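Local coordinates for protein hydrogenase (NiFe) small subunit HydA (Allochromatium vinosum, PDB 3MYR) that probably catalyses, with its large-subunit partner, the oxidation of hydrogen by an electron acceptor, carrying electrons through three iron-sulfur clusters, at residues 7-12 against 70-75; 107-112 against 139-144; 197-202 against 213-218. All coordinates share one frame; numbering follows the deposited sequence.

Contact 1. Residues 7-12 against 70-75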
loop_
_atom_site.group_PDB
_atom_site.type_symbol
_atom_site.label_atom_id
_atom_site.label_comp_id
_atom_site.label_asym_id
_atom_site.label_seq_id
_atom_site.Cartn_x
_atom_site.Cartn_y
_atom_site.Cartn_z
ATOM N N ILE A 7 7.046 20.600 2.166
ATOM C CA ILE A 7 7.833 19.481 2.585
ATOM C C ILE A 7 6.892 18.460 3.246
ATOM O O ILE A 7 6.158 18.814 4.194
ATOM C CB ILE A 7 8.878 19.882 3.606
ATOM C CG1 ILE A 7 9.955 20.755 2.885
ATOM C CG2 ILE A 7 9.642 18.572 4.113
ATOM C CD1 ILE A 7 10.977 21.380 3.877
ATOM N N TRP A 8 6.892 17.227 2.718
ATOM C CA TRP A 8 6.000 16.172 3.167
ATOM C C TRP A 8 6.822 15.213 4.034
ATOM O O TRP A 8 7.763 14.562 3.522
ATOM C CB TRP A 8 5.373 15.443 1.967
ATOM C CG TRP A 8 4.278 14.514 2.421
ATOM C CD1 TRP A 8 4.437 13.331 3.134
ATOM C CD2 TRP A 8 2.866 14.655 2.204
ATOM N NE1 TRP A 8 3.218 12.709 3.293
ATOM C CE2 TRP A 8 2.240 13.513 2.761
ATOM C CE3 TRP A 8 2.064 15.604 1.514
ATOM C CZ2 TRP A 8 0.857 13.294 2.659
ATOM C CZ3 TRP A 8 0.703 15.425 1.506
ATOM C CH2 TRP A 8 0.116 14.252 2.050
ATOM N N LEU A 9 6.527 15.146 5.339
ATOM C CA LEU A 9 7.262 14.207 6.230
ATOM C C LEU A 9 6.405 13.003 6.458
ATOM O O LEU A 9 5.206 13.135 6.839
ATOM C CB LEU A 9 7.562 14.869 7.587
ATOM C CG LEU A 9 8.374 16.191 7.528
ATOM C CD1 LEU A 9 8.531 16.827 8.919
ATOM C CD2 LEU A 9 9.702 15.804 6.899
ATOM N N SER A 10 6.976 11.816 6.275
ATOM C CA SER A 10 6.221 10.555 6.476
ATOM C C SER A 10 6.814 9.823 7.673
ATOM O O SER A 10 7.992 9.464 7.638
ATOM C CB SER A 10 6.380 9.671 5.207
ATOM O OG SER A 10 5.824 10.370 4.124
ATOM N N PHE A 11 6.052 9.608 8.736
ATOM C CA PHE A 11 6.688 9.041 9.953
ATOM C C PHE A 11 6.097 7.639 10.257
ATOM O O PHE A 11 6.235 6.720 9.407
ATOM C CB PHE A 11 6.497 10.070 11.097
ATOM C CG PHE A 11 7.339 11.349 10.919
ATOM C CD1 PHE A 11 8.668 11.272 10.496
ATOM C CD2 PHE A 11 6.831 12.599 11.253
ATOM C CE1 PHE A 11 9.506 12.408 10.465
ATOM C CE2 PHE A 11 7.638 13.757 11.179
ATOM C CZ PHE A 11 8.978 13.665 10.781
ATOM N N GLN A 12 5.251 7.493 11.284
ATOM C CA GLN A 12 4.646 6.154 11.496
ATOM C C GLN A 12 3.318 6.096 10.746
ATOM O O GLN A 12 2.208 6.133 11.362
ATOM C CB GLN A 12 4.411 5.862 12.981
ATOM C CG GLN A 12 5.711 5.845 13.820
ATOM C CD GLN A 12 5.325 5.580 15.256
ATOM O OE1 GLN A 12 4.734 6.443 15.893
ATOM N NE2 GLN A 12 5.660 4.383 15.785
ATOM N N VAL A 70 4.817 22.501 5.969
ATOM C CA VAL A 70 5.195 21.136 6.249
ATOM C C VAL A 70 3.858 20.354 6.321
ATOM O O VAL A 70 2.903 20.809 6.962
ATOM C CB VAL A 70 5.987 21.024 7.590
ATOM C CG1 VAL A 70 6.307 19.577 7.948
ATOM C CG2 VAL A 70 7.284 21.795 7.451
ATOM N N ILE A 71 3.757 19.243 5.598
ATOM C CA ILE A 71 2.640 18.300 5.825
ATOM C C ILE A 71 3.226 17.054 6.496
ATOM O O ILE A 71 4.354 16.604 6.120
ATOM C CB ILE A 71 1.985 17.954 4.498
ATOM C CG1 ILE A 71 1.478 19.292 3.862
ATOM C CG2 ILE A 71 0.849 16.947 4.726
ATOM C CD1 ILE A 71 0.804 19.138 2.514
ATOM N N VAL A 72 2.584 16.589 7.583
ATOM C CA VAL A 72 3.123 15.397 8.291
ATOM C C VAL A 72 2.044 14.324 8.211
ATOM O O VAL A 72 0.864 14.573 8.527
ATOM C CB VAL A 72 3.342 15.629 9.783
ATOM C CG1 VAL A 72 3.843 14.346 10.464
ATOM C CG2 VAL A 72 4.261 16.771 10.033
ATOM N N ASP A 73 2.483 13.129 7.858
ATOM C CA ASP A 73 1.687 11.931 7.733
ATOM C C ASP A 73 2.242 10.975 8.834
ATOM O O ASP A 73 3.446 10.703 8.839
ATOM C CB ASP A 73 2.012 11.309 6.338
ATOM C CG ASP A 73 1.032 10.299 5.975
ATOM O OD1 ASP A 73 0.171 10.098 6.853
ATOM O OD2 ASP A 73 1.101 9.654 4.912
ATOM N N GLY A 74 1.382 10.368 9.683
ATOM C CA GLY A 74 1.862 9.376 10.696
ATOM C C GLY A 74 2.131 10.004 12.050
ATOM O O GLY A 74 2.434 11.188 12.149
ATOM N N SER A 75 2.083 9.195 13.094
ATOM C CA SER A 75 2.450 9.603 14.446
ATOM C C SER A 75 3.967 9.580 14.577
ATOM O O SER A 75 4.676 9.151 13.673
ATOM C CB SER A 75 1.772 8.679 15.489
ATOM O OG SER A 75 2.241 7.350 15.231
#
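Ser-75 OG donates to Gln-12 OE1 at 2.7 Å, the hydroxyl sitting above the plane of the amide, about 48° out of it. Gln-12 is held at three more points: its backbone N bonds to Ser-75 O at 3.0 Å, and its NE2 reaches both Thr-127 OG1 and Val-38 O of the large subunit. Ahead of this single antiparallel bridge, strands 7-10 and 70-73 run parallel. Leu-9 sits in the middle, its N on Ile-71 O (2.7 Å) and its O taking Asp-73 N, and Phe-11 N closes the run on Asp-73 O. These are two neighbouring strands at the core of a flavodoxin-like alpha/beta domain, with helices packed over both faces of the sheet. On the face shared by Trp-8 and Ile-71, the indole, its CG anti to the backbone N (chi1 -170°), is laid across the neighbouring strand. Ile-71 CG2 lies over one face of its six-membered ring, 3.7 Å from the centroid, while NE1 lies 3.6 Å from Asp-73 CB. An alanine in place of Trp-8 would probably leave Ile-71 CG2 and His-42, which stacks on the indole, facing a gap. On the other face, Leu-9 CD1 meets Val-70 CG1 at 3.7 Å, and Val-72 CG1 reaches Phe-11 CD2 at 3.6 Å.

Contact 2. Residues 107-112 against 139-144. With SF4 (iron/sulfur cluster), chain I.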
loop_
_atom_site.group_PDB
_atom_site.type_symbol
_atom_site.label_atom_id
_atom_site.label_comp_id
_atom_site.label_asym_id
_atom_site.label_seq_id
_atom_site.Cartn_x
_atom_site.Cartn_y
_atom_site.Cartn_z
ATOM N N VAL A 107 2.031 24.043 9.608
ATOM C CA VAL A 107 2.133 22.585 9.554
ATOM C C VAL A 107 0.702 22.014 9.424
ATOM O O VAL A 107 -0.210 22.380 10.170
ATOM C CB VAL A 107 2.741 22.005 10.884
ATOM C CG1 VAL A 107 2.995 20.505 10.763
ATOM C CG2 VAL A 107 4.039 22.720 11.234
ATOM N N ILE A 108 0.519 21.097 8.491
ATOM C CA ILE A 108 -0.732 20.376 8.404
ATOM C C ILE A 108 -0.453 18.975 8.814
ATOM O O ILE A 108 0.437 18.317 8.255
ATOM C CB ILE A 108 -1.210 20.321 6.945
ATOM C CG1 ILE A 108 -1.500 21.740 6.461
ATOM C CG2 ILE A 108 -2.454 19.421 6.819
ATOM C CD1 ILE A 108 -1.888 21.770 4.940
ATOM N N ALA A 109 -1.188 18.526 9.832
ATOM C CA ALA A 109 -1.164 17.138 10.212
ATOM C C ALA A 109 -2.299 16.433 9.450
ATOM O O ALA A 109 -3.484 16.602 9.762
ATOM C CB ALA A 109 -1.372 17.012 11.781
ATOM N N VAL A 110 -1.939 15.633 8.471
ATOM C CA VAL A 110 -2.927 14.923 7.649
ATOM C C VAL A 110 -3.105 13.522 8.202
ATOM O O VAL A 110 -2.117 12.796 8.479
ATOM C CB VAL A 110 -2.476 14.931 6.153
ATOM C CG1 VAL A 110 -1.218 14.069 6.032
ATOM C CG2 VAL A 110 -3.524 14.171 5.286
ATOM N N GLY A 111 -4.359 13.116 8.397
ATOM C CA GLY A 111 -4.623 11.749 8.906
ATOM C C GLY A 111 -4.776 11.787 10.431
ATOM O O GLY A 111 -4.144 12.611 11.135
ATOM N N THR A 112 -5.593 10.897 10.939
ATOM C CA THR A 112 -5.809 10.769 12.363
ATOM C C THR A 112 -4.510 10.405 13.163
ATOM O O THR A 112 -4.376 10.808 14.310
ATOM C CB THR A 112 -6.936 9.720 12.636
ATOM O OG1 THR A 112 -8.116 10.175 11.988
ATOM C CG2 THR A 112 -7.260 9.578 14.167
ATOM N N LYS A 139 3.751 26.860 16.580
ATOM C CA LYS A 139 3.529 26.890 15.161
ATOM C C LYS A 139 2.045 26.739 14.879
ATOM O O LYS A 139 1.384 26.006 15.552
ATOM C CB LYS A 139 4.173 25.668 14.579
ATOM C CG LYS A 139 4.929 25.931 13.416
ATOM C CD LYS A 139 6.303 26.560 13.813
ATOM C CE LYS A 139 6.527 27.590 12.813
ATOM N NZ LYS A 139 7.884 28.147 12.827
ATOM N N PRO A 140 1.535 27.367 13.803
ATOM C CA PRO A 140 0.164 27.067 13.465
ATOM C C PRO A 140 0.091 25.614 12.947
ATOM O O PRO A 140 0.883 25.229 12.039
ATOM C CB PRO A 140 -0.135 28.028 12.283
ATOM C CG PRO A 140 0.896 29.155 12.429
ATOM C CD PRO A 140 2.132 28.385 12.940
ATOM N N VAL A 141 -0.840 24.834 13.496
ATOM C CA VAL A 141 -1.011 23.437 13.085
ATOM C C VAL A 141 -2.455 23.262 12.621
ATOM O O VAL A 141 -3.405 23.575 13.328
ATOM C CB VAL A 141 -0.639 22.394 14.230
ATOM C CG1 VAL A 141 -1.066 20.901 13.785
ATOM C CG2 VAL A 141 0.895 22.397 14.523
ATOM N N ILE A 142 -2.658 22.672 11.484
ATOM C CA ILE A 142 -4.045 22.431 11.049
ATOM C C ILE A 142 -4.219 20.923 11.045
ATOM O O ILE A 142 -3.440 20.244 10.401
ATOM C CB ILE A 142 -4.268 22.908 9.601
ATOM C CG1 ILE A 142 -4.075 24.411 9.489
ATOM C CG2 ILE A 142 -5.687 22.583 9.126
ATOM C CD1 ILE A 142 -3.969 24.738 7.959
ATOM N N ASN A 143 -5.218 20.386 11.734
ATOM C CA ASN A 143 -5.455 18.934 11.742
ATOM C C ASN A 143 -6.456 18.548 10.690
ATOM O O ASN A 143 -7.543 19.137 10.628
ATOM C CB ASN A 143 -6.008 18.560 13.102
ATOM C CG ASN A 143 -4.913 18.614 14.181
ATOM O OD1 ASN A 143 -3.752 18.372 13.860
ATOM N ND2 ASN A 143 -5.263 18.961 15.399
ATOM N N VAL A 144 -6.104 17.592 9.839
ATOM C CA VAL A 144 -6.982 17.168 8.778
ATOM C C VAL A 144 -7.120 15.638 8.953
ATOM O O VAL A 144 -6.441 14.858 8.279
ATOM C CB VAL A 144 -6.409 17.567 7.355
ATOM C CG1 VAL A 144 -7.390 17.086 6.160
ATOM C CG2 VAL A 144 -6.211 19.112 7.266
HETATM FE FE1 SF4 I . -5.018 6.007 8.680
HETATM FE FE2 SF4 I . -3.484 7.958 7.403
HETATM FE FE3 SF4 I . -2.754 6.964 9.944
HETATM FE FE4 SF4 I . -2.722 5.441 7.373
HETATM S S1 SF4 I . -1.316 7.284 8.103
HETATM S S2 SF4 I . -3.239 4.818 9.467
HETATM S S3 SF4 I . -4.694 6.174 6.495
HETATM S S4 SF4 I . -4.639 8.100 9.439
#
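Val-107 to Val-110 and Val-141 to Val-144 run parallel, 4.6 Å apart at their axes' closest approach and 19° from exact alignment, with five backbone hydrogen bonds from Val-107 N on Pro-140 O to Gly-111 N on Val-144 O. On one face Ile-108 and Ile-142 run alongside each other in the same direction, CG1 of the first 4.2 Å from CD1 of the second. With chi1 at -64°, CG2 of Ile-108 is anti to the backbone N and points along the strand to Val-144 CG2, 3.8 Å away. The opposite face carries Val-107, Val-141, Ala-109 and Asn-143. Here Val-107 CB packs on Val-141 CG2, and the small Ala-109 CB lies 3.4 Å from Asn-143 OD1; the other end of that amide, ND2, bonds to Tyr-173 O. Helix 132-135 covers this face, and helix 151-164 covers Val-110 and Val-144 on the other. The last bond, Gly-111 N to Val-144 O, is 2.7 Å long, with the donor tilted 35° from the carbonyl plane. Just beyond it Thr-112 N comes within 3.3 Å of S4 of the [4Fe-4S] cluster. Any CB on Gly-111 would be jammed against the carbonyl O of Val-110 and crowded by an iron of the cluster, consistent with glycine where the strand meets the cluster.

Contact 3. Residues 197-202 against 213-218. With SF4 (iron/sulfur cluster), chain J.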
loop_
_atom_site.group_PDB
_atom_site.type_symbol
_atom_site.label_atom_id
_atom_site.label_comp_id
_atom_site.label_asym_id
_atom_site.label_seq_id
_atom_site.Cartn_x
_atom_site.Cartn_y
_atom_site.Cartn_z
ATOM N N GLY A 197 -37.002 4.933 14.056
ATOM C CA GLY A 197 -36.817 3.606 14.721
ATOM C C GLY A 197 -36.666 2.464 13.683
ATOM O O GLY A 197 -36.996 1.320 13.971
ATOM N N LEU A 198 -36.185 2.774 12.478
ATOM C CA LEU A 198 -35.919 1.758 11.457
ATOM C C LEU A 198 -34.437 1.425 11.374
ATOM O O LEU A 198 -33.596 2.283 11.051
ATOM C CB LEU A 198 -36.484 2.199 10.088
ATOM C CG LEU A 198 -37.977 2.527 10.072
ATOM C CD1 LEU A 198 -38.391 3.252 8.787
ATOM C CD2 LEU A 198 -38.688 1.248 10.125
ATOM N N PHE A 199 -34.098 0.183 11.705
ATOM C CA PHE A 199 -32.668 -0.181 11.858
ATOM C C PHE A 199 -32.352 -1.492 11.104
ATOM O O PHE A 199 -33.143 -2.425 11.169
ATOM C CB PHE A 199 -32.379 -0.427 13.345
ATOM C CG PHE A 199 -32.526 0.783 14.201
ATOM C CD1 PHE A 199 -31.577 1.835 14.112
ATOM C CD2 PHE A 199 -33.591 0.888 15.099
ATOM C CE1 PHE A 199 -31.732 2.970 14.920
ATOM C CE2 PHE A 199 -33.704 2.013 15.926
ATOM C CZ PHE A 199 -32.769 3.047 15.810
ATOM N N ALA A 200 -31.208 -1.582 10.454
ATOM C CA ALA A 200 -30.697 -2.855 9.961
ATOM C C ALA A 200 -30.255 -3.751 11.165
ATOM O O ALA A 200 -29.739 -3.259 12.140
ATOM C CB ALA A 200 -29.457 -2.589 8.962
ATOM N N GLU A 201 -30.495 -5.056 11.109
ATOM C CA GLU A 201 -30.023 -5.937 12.169
ATOM C C GLU A 201 -28.961 -6.869 11.680
ATOM O O GLU A 201 -28.427 -7.590 12.454
ATOM C CB GLU A 201 -31.216 -6.690 12.796
ATOM C CG GLU A 201 -32.228 -5.626 13.223
ATOM C CD GLU A 201 -33.066 -6.042 14.401
ATOM O OE1 GLU A 201 -32.635 -5.689 15.548
ATOM O OE2 GLU A 201 -34.120 -6.716 14.175
ATOM N N SER A 202 -28.638 -6.814 10.389
ATOM C CA SER A 202 -27.448 -7.490 9.870
ATOM C C SER A 202 -27.092 -6.711 8.622
ATOM O O SER A 202 -27.820 -5.764 8.286
ATOM C CB SER A 202 -27.753 -8.965 9.526
ATOM O OG SER A 202 -28.477 -8.999 8.320
ATOM N N CYS A 213 -31.187 2.597 9.252
ATOM C CA CYS A 213 -30.045 3.051 10.016
ATOM C C CYS A 213 -29.191 1.888 10.491
ATOM O O CYS A 213 -29.708 0.820 10.858
ATOM C CB CYS A 213 -30.555 3.904 11.184
ATOM S SG CYS A 213 -29.296 4.396 12.347
ATOM N N LEU A 214 -27.868 2.119 10.482
ATOM C CA LEU A 214 -26.811 1.171 10.990
ATOM C C LEU A 214 -26.374 1.272 12.466
ATOM O O LEU A 214 -25.395 0.594 12.891
ATOM C CB LEU A 214 -25.570 1.282 10.120
ATOM C CG LEU A 214 -25.871 1.099 8.610
ATOM C CD1 LEU A 214 -24.602 1.312 7.751
ATOM C CD2 LEU A 214 -26.434 -0.376 8.296
ATOM N N TYR A 215 -27.120 2.061 13.236
ATOM C CA TYR A 215 -26.802 2.347 14.622
ATOM C C TYR A 215 -26.624 1.037 15.454
ATOM O O TYR A 215 -25.647 0.901 16.220
ATOM C CB TYR A 215 -27.924 3.188 15.261
ATOM C CG TYR A 215 -27.664 3.425 16.742
ATOM C CD1 TYR A 215 -28.239 2.625 17.721
ATOM C CD2 TYR A 215 -26.804 4.398 17.141
ATOM C CE1 TYR A 215 -27.983 2.846 19.078
ATOM C CE2 TYR A 215 -26.523 4.599 18.476
ATOM C CZ TYR A 215 -27.105 3.816 19.417
ATOM O OH TYR A 215 -26.792 4.073 20.731
ATOM N N ARG A 216 -27.530 0.068 15.239
ATOM C CA ARG A 216 -27.472 -1.181 15.965
ATOM C C ARG A 216 -26.301 -2.071 15.624
ATOM O O ARG A 216 -25.919 -2.936 16.428
ATOM C CB ARG A 216 -28.866 -1.879 15.886
ATOM C CG ARG A 216 -29.585 -1.320 17.062
ATOM C CD ARG A 216 -30.964 -0.884 17.085
ATOM N NE ARG A 216 -31.836 -1.975 16.922
ATOM C CZ ARG A 216 -33.154 -1.993 17.216
ATOM N NH1 ARG A 216 -33.757 -1.048 17.949
ATOM N NH2 ARG A 216 -33.861 -3.069 16.835
ATOM N N LEU A 217 -25.703 -1.857 14.457
ATOM C CA LEU A 217 -24.482 -2.509 14.095
ATOM C C LEU A 217 -23.231 -1.723 14.494
ATOM O O LEU A 217 -22.170 -2.064 14.045
ATOM C CB LEU A 217 -24.460 -2.704 12.542
ATOM C CG LEU A 217 -25.642 -3.614 12.112
ATOM C CD1 LEU A 217 -25.900 -3.656 10.567
ATOM C CD2 LEU A 217 -25.495 -5.044 12.710
ATOM N N GLY A 218 -23.323 -0.686 15.321
ATOM C CA GLY A 218 -22.103 -0.144 15.876
ATOM C C GLY A 218 -21.761 1.240 15.306
ATOM O O GLY A 218 -20.773 1.804 15.701
HETATM FE FE1 SF4 J . -26.471 7.390 9.644
HETATM FE FE2 SF4 J . -27.705 5.749 11.528
HETATM FE FE3 SF4 J . -24.981 6.010 11.461
HETATM FE FE4 SF4 J . -26.557 8.081 12.297
HETATM S S1 SF4 J . -26.295 6.050 13.284
HETATM S S2 SF4 J . -24.748 8.230 10.964
HETATM S S3 SF4 J . -28.347 7.851 10.865
HETATM S S4 SF4 J . -26.320 5.105 9.820
HETATM O O HOH W 1 -28.812 -0.805 12.874
#
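Phe-199 and Arg-216 carry the outer side of this contact, their side chains nearly perpendicular, with the phenyl ring and the guanidinium plane only 21° apart. Arg-216 CD rests over one face of the ring, 3.9 Å from its centroid, and the guanidinium lies with one face over the CD2 rim of the phenyl, NH1 3.4 Å from Phe-199 CD2. Bends at chi2 and chi3 fold the arginine over the ring and carry its head on to Glu-201. There NH2 makes a salt bridge to OE1 at 3.2 Å; the oxygen lies almost in the guanidinium plane, whereas the nitrogen stands above the carboxylate plane. The ring turns its edge to Cys-213 SG, a sulfur-aromatic contact, and its CE1 lies 3.8 Å from Tyr-215 CB, the two aromatic side chains running alongside each other. Further in, Ala-200 CB meets two leucine methyls on one side, Leu-214 CD2 and Leu-217 CD1. The backbones meet in a short bridge: Cys-213 N bonds to Leu-198 O, and Ala-200 N to Cys-213 O at 2.9 Å. One water bridges the two loops, donating to Ala-200 O and Cys-213 O and accepting from Arg-216 N. Cys-213 SG, anti to its backbone N (chi1 173°), is directed to an iron of the cluster at 2.2 Å and also accepts a hydrogen bond from Tyr-215 N, which would be expected to temper the charge on the thiolate. With His-185, Cys-188 and Cys-219 as the remaining ligands, this is the three-cysteine, one-histidine [4Fe-4S] site of the NiFe hydrogenase small subunit's C-terminal part.

How the contacts relate
Contacts 1 and 2 belong to one sheet, their centres 10 Å apart: strands 69-77 and 106-110 are neighbours in it, and Val-72 N to Ile-108 O and Val-70 O to Ile-108 N, both 2.8 Å, are probable hydrogen bonds joining them. Ile-71 CG2 also packs on Val-110 CG1. Both contacts reach the same [4Fe-4S] cluster, touched by Asp-73 from contact 1 and by Gly-111 and Thr-112 from contact 2. Contact 3 stands apart in the C-terminal part, its centre 37 Å from that of contact 1 and 34 Å from that of contact 2, beside the second [4Fe-4S] cluster. Between contacts 2 and 3 lies the [3Fe-4S] cluster, its nearest atoms about 11 Å from Gly-111 and about 9 Å from the side chain of Leu-214.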